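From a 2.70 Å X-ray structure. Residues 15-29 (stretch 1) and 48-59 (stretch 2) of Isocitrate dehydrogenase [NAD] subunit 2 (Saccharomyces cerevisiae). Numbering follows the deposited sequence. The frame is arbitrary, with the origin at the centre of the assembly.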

# COMPACT_ATOMS: atom_id res chain seq x y z
N PRO B 15 6.65 -3.49 -69.82
CA PRO B 15 6.83 -2.03 -69.86
C PRO B 15 5.51 -1.36 -70.22
O PRO B 15 4.58 -2.05 -70.61
CB PRO B 15 7.84 -1.84 -70.99
CG PRO B 15 8.57 -3.15 -71.09
CD PRO B 15 7.53 -4.19 -70.77
N ASN B 16 5.43 -0.04 -70.07
CA ASN B 16 4.24 0.69 -70.51
C ASN B 16 4.04 0.48 -72.02
O ASN B 16 4.98 0.68 -72.80
CB ASN B 16 4.38 2.18 -70.20
CG ASN B 16 3.04 2.90 -70.15
OD1 ASN B 16 2.00 2.30 -69.83
ND2 ASN B 16 3.06 4.20 -70.45
N PRO B 17 2.83 0.07 -72.43
CA PRO B 17 2.51 -0.21 -73.84
C PRO B 17 2.93 0.94 -74.76
O PRO B 17 3.41 0.69 -75.88
CB PRO B 17 0.99 -0.35 -73.83
CG PRO B 17 0.66 -0.82 -72.46
CD PRO B 17 1.67 -0.16 -71.55
N SER B 18 2.76 2.17 -74.29
CA SER B 18 3.07 3.36 -75.09
C SER B 18 4.50 3.87 -74.92
O SER B 18 5.25 3.94 -75.90
CB SER B 18 2.07 4.47 -74.77
OG SER B 18 2.08 4.76 -73.39
N THR B 19 4.87 4.23 -73.69
CA THR B 19 6.17 4.87 -73.41
C THR B 19 7.39 3.93 -73.53
O THR B 19 8.52 4.40 -73.72
CB THR B 19 6.18 5.57 -72.01
OG1 THR B 19 4.90 6.14 -71.73
CG2 THR B 19 7.23 6.68 -71.97
N GLY B 20 7.16 2.62 -73.42
CA GLY B 20 8.25 1.66 -73.41
C GLY B 20 9.02 1.76 -72.11
O GLY B 20 10.19 1.41 -72.03
N LYS B 21 8.33 2.27 -71.09
CA LYS B 21 8.92 2.51 -69.78
C LYS B 21 8.12 1.79 -68.70
O LYS B 21 6.90 1.90 -68.65
CB LYS B 21 8.92 4.01 -69.48
CG LYS B 21 9.97 4.83 -70.22
CD LYS B 21 10.09 6.23 -69.63
CE LYS B 21 11.36 6.93 -70.09
NZ LYS B 21 11.71 8.13 -69.27
N TYR B 22 8.83 1.06 -67.83
CA TYR B 22 8.21 0.36 -66.71
C TYR B 22 7.64 1.33 -65.67
O TYR B 22 8.27 2.33 -65.34
CB TYR B 22 9.23 -0.55 -66.03
CG TYR B 22 9.69 -1.72 -66.86
CD1 TYR B 22 10.90 -1.67 -67.55
CD2 TYR B 22 8.92 -2.87 -66.94
CE1 TYR B 22 11.32 -2.75 -68.30
CE2 TYR B 22 9.34 -3.94 -67.69
CZ TYR B 22 10.53 -3.88 -68.37
OH TYR B 22 10.95 -4.95 -69.12
N THR B 23 6.45 1.01 -65.16
CA THR B 23 5.85 1.79 -64.08
C THR B 23 6.36 1.33 -62.71
O THR B 23 6.32 0.14 -62.40
CB THR B 23 4.31 1.71 -64.12
OG1 THR B 23 3.91 0.42 -64.62
CG2 THR B 23 3.75 2.79 -65.03
N VAL B 24 6.83 2.28 -61.90
CA VAL B 24 7.34 2.00 -60.55
C VAL B 24 6.82 2.99 -59.49
O VAL B 24 7.13 4.18 -59.54
CB VAL B 24 8.88 2.02 -60.54
CG1 VAL B 24 9.40 1.93 -59.12
CG2 VAL B 24 9.44 0.90 -61.40
N SER B 25 6.04 2.50 -58.52
CA SER B 25 5.52 3.35 -57.44
C SER B 25 6.69 3.94 -56.67
O SER B 25 7.75 3.36 -56.64
CB SER B 25 4.62 2.55 -56.51
OG SER B 25 3.53 1.98 -57.20
N PHE B 26 6.50 5.09 -56.04
CA PHE B 26 7.60 5.64 -55.26
C PHE B 26 7.44 5.67 -53.73
O PHE B 26 8.00 4.83 -53.04
CB PHE B 26 8.03 7.00 -55.79
CG PHE B 26 9.50 7.23 -55.65
CD1 PHE B 26 10.34 7.03 -56.71
CD2 PHE B 26 10.04 7.62 -54.44
CE1 PHE B 26 11.70 7.23 -56.59
CE2 PHE B 26 11.40 7.81 -54.30
CZ PHE B 26 12.23 7.61 -55.38
N ILE B 27 6.70 6.63 -53.20
CA ILE B 27 6.66 6.84 -51.75
C ILE B 27 7.95 7.50 -51.35
O ILE B 27 8.86 6.84 -50.88
CB ILE B 27 6.54 5.53 -50.92
CG1 ILE B 27 5.48 4.60 -51.49
CG2 ILE B 27 6.29 5.85 -49.43
CD1 ILE B 27 5.42 3.27 -50.82
N GLU B 28 8.02 8.81 -51.52
CA GLU B 28 9.23 9.54 -51.21
C GLU B 28 9.44 9.66 -49.72
O GLU B 28 10.54 9.95 -49.26
CB GLU B 28 9.19 10.92 -51.87
CG GLU B 28 8.84 10.85 -53.35
CD GLU B 28 9.19 12.11 -54.12
OE1 GLU B 28 9.59 13.11 -53.48
OE2 GLU B 28 9.06 12.09 -55.36
N GLY B 29 8.38 9.44 -48.94
CA GLY B 29 8.48 9.57 -47.50
C GLY B 29 8.76 11.00 -47.08
O GLY B 29 8.48 11.95 -47.82
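Stretch 2 48-59: NVPIEWESCDVS

Stretch 2 runs beside stretch 1 in the same direction. The register advances one residue at a time, from Lys21 beside Pro50 (CA to CA 4.3 Å) through Val24 beside Trp53 (CA to CA 5.1 Å) to Ile27 beside Cys56 (CA to CA 4.7 Å). Parallel beta bridges join Tyr22 to Ile51 and Thr23 to Glu52. Three backbone hydrogen bonds accompany them: Tyr22 N to Pro50 O at 2.6 Å, Glu52 N to Tyr22 O at 3.0 Å, and Val24 N to Glu52 O at 3.2 Å. The first is short but bent, with 142° at the hydrogen; the other two are straighter, at 162° and 165°. Ile51 CA also lies 3.3 Å from Tyr22 O, so this carbonyl receives a CA-H contact beside its hydrogen bond.

Beyond Trp53 the two chains stay adjacent, with CA atoms 4.8 Å apart at Ser25 and Glu54 and 4.4 Å apart at Phe26 and Ser55. Glu54 has phi/psi of -179/57, and Phe26 N stands 3.8 Å from Glu54 O. Ile27, at positive phi (75/81), brings its CA within 3.5 Å of Cys56 O, a CA-H contact with 154° at the hydrogen.

Bridge partners share a face of the sheet. On the face of Thr23 and Glu52, the glutamate adopts chi1 58° (p) with chi2 t (-173°), which brings its carboxylate back over stretch 1: Glu52 OE2 lies 3.1 Å from Thr23 CG2 and Glu52 OE1 3.5 Å from Thr19 OG1. Its 108 Å² of covered surface is the largest of any residue in the contact. Asn16, with chi1 t, donates from ND2 to Thr19 OG1 at 3.0 Å (148°), tying together the loop that precedes the strand. That turn is further closed by backbone bonds from Gly20 N to Asn16 O (3.0 Å) and from Asn16 N to Lys21 O (2.8 Å); Gly20 occupies positive phi, a region that favours glycine.

On the face of Tyr22 and Ile51, both side chains take chi1 m. The Tyr22 ring, with chi2 at 99°, places CD1 3.9 Å from Pro50 CB, while Pro50 O lies at the ring edge near its plane. Ile51, at chi1 m, places CG2 3.7 Å from Val24 CG2; its chi2 t extends CD1.

Trp53 (chi1 m, chi2 118°) starts sideways from its CA, but its ring end comes nearer to stretch 1. There Val24, with chi1 t, meets the indole edge, Val24 CG1 to Trp53 CZ3 being 3.4 Å. Phe26 approaches a face of the same indole: its CD1 is 3.4 Å from Trp53 CE3, and the phenyl and six-membered ring centroids are 4.9 Å apart with planes at 83°, an edge-to-face pair. Its chi1, -146°, lies between wells, whereas chi2, 98°, is ordinary for an aromatic ring.

Farther along, Ile27 (chi1 m, chi2 t) extends its terminal methyl, bringing CD1 3.8 Å from Val58 CG1, while its CG1 lies 3.9 Å from Cys56 CB. Ser25 CB packs 3.6 Å from Cys56 SG. Together the stretches bury 946 Å².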

# COMPACT_ATOMS: atom_id res chain seq x y z
N ASN B 48 19.53 7.05 -68.29
CA ASN B 48 18.46 6.61 -69.18
C ASN B 48 18.02 5.19 -68.88
O ASN B 48 18.42 4.25 -69.55
CB ASN B 48 18.86 6.77 -70.65
CG ASN B 48 18.70 8.20 -71.15
OD1 ASN B 48 17.65 8.83 -70.94
ND2 ASN B 48 19.72 8.71 -71.83
N VAL B 49 17.19 5.05 -67.84
CA VAL B 49 16.59 3.76 -67.50
C VAL B 49 15.09 3.82 -67.77
O VAL B 49 14.44 4.85 -67.56
CB VAL B 49 16.88 3.36 -66.02
CG1 VAL B 49 18.35 3.52 -65.71
CG2 VAL B 49 16.07 4.19 -65.06
N PRO B 50 14.52 2.71 -68.27
CA PRO B 50 13.13 2.51 -68.69
C PRO B 50 12.10 2.59 -67.56
O PRO B 50 11.33 1.65 -67.39
CB PRO B 50 13.12 1.09 -69.25
CG PRO B 50 14.56 0.75 -69.48
CD PRO B 50 15.34 1.50 -68.48
N ILE B 51 12.06 3.70 -66.83
CA ILE B 51 11.20 3.81 -65.66
C ILE B 51 10.51 5.17 -65.52
O ILE B 51 11.16 6.23 -65.59
CB ILE B 51 11.99 3.49 -64.36
CG1 ILE B 51 12.50 2.05 -64.37
CG2 ILE B 51 11.14 3.74 -63.11
CD1 ILE B 51 13.51 1.77 -63.31
N GLU B 52 9.20 5.14 -65.34
CA GLU B 52 8.42 6.32 -64.99
C GLU B 52 7.87 6.14 -63.58
O GLU B 52 7.30 5.09 -63.25
CB GLU B 52 7.28 6.52 -65.99
CG GLU B 52 6.33 5.34 -66.10
CD GLU B 52 5.31 5.48 -67.20
OE1 GLU B 52 5.68 5.91 -68.32
OE2 GLU B 52 4.13 5.14 -66.95
N TRP B 53 8.04 7.15 -62.74
CA TRP B 53 7.61 7.08 -61.35
C TRP B 53 6.11 7.25 -61.14
O TRP B 53 5.34 7.24 -62.10
CB TRP B 53 8.38 8.11 -60.54
CG TRP B 53 9.87 7.96 -60.71
CD1 TRP B 53 10.73 8.88 -61.23
CD2 TRP B 53 10.67 6.82 -60.36
NE1 TRP B 53 12.02 8.38 -61.22
CE2 TRP B 53 12.00 7.12 -60.69
CE3 TRP B 53 10.38 5.57 -59.78
CZ2 TRP B 53 13.05 6.23 -60.46
CZ3 TRP B 53 11.42 4.69 -59.56
CH2 TRP B 53 12.74 5.02 -59.90
N GLU B 54 5.68 7.39 -59.89
CA GLU B 54 4.26 7.47 -59.57
C GLU B 54 4.08 7.65 -58.07
O GLU B 54 3.40 6.87 -57.42
CB GLU B 54 3.54 6.20 -60.03
CG GLU B 54 2.01 6.28 -59.96
CD GLU B 54 1.31 5.10 -60.65
OE1 GLU B 54 1.96 4.39 -61.45
OE2 GLU B 54 0.10 4.89 -60.40
N SER B 55 4.69 8.70 -57.52
CA SER B 55 4.75 8.89 -56.07
C SER B 55 3.43 8.59 -55.35
O SER B 55 2.39 9.15 -55.70
CB SER B 55 5.25 10.29 -55.74
OG SER B 55 4.72 11.25 -56.63
N CYS B 56 3.50 7.71 -54.35
CA CYS B 56 2.34 7.31 -53.55
C CYS B 56 2.39 7.92 -52.17
O CYS B 56 3.46 8.22 -51.65
CB CYS B 56 2.30 5.80 -53.38
SG CYS B 56 2.29 4.84 -54.90
N ASP B 57 1.22 8.10 -51.56
CA ASP B 57 1.18 8.45 -50.15
C ASP B 57 0.68 7.23 -49.38
O ASP B 57 -0.30 6.61 -49.78
CB ASP B 57 0.25 9.64 -49.91
CG ASP B 57 0.29 10.13 -48.47
OD1 ASP B 57 1.40 10.37 -47.96
OD2 ASP B 57 -0.79 10.29 -47.85
N VAL B 58 1.37 6.89 -48.30
CA VAL B 58 1.01 5.74 -47.48
C VAL B 58 0.65 6.15 -46.04
O VAL B 58 0.63 5.32 -45.14
CB VAL B 58 2.14 4.68 -47.42
CG1 VAL B 58 2.34 4.02 -48.77
CG2 VAL B 58 3.42 5.32 -46.94
N SER B 59 0.39 7.44 -45.84
CA SER B 59 -0.04 7.93 -44.54
C SER B 59 -1.11 7.02 -43.96
O SER B 59 -2.12 6.74 -44.60
CB SER B 59 -0.58 9.36 -44.65
OG SER B 59 0.47 10.30 -44.74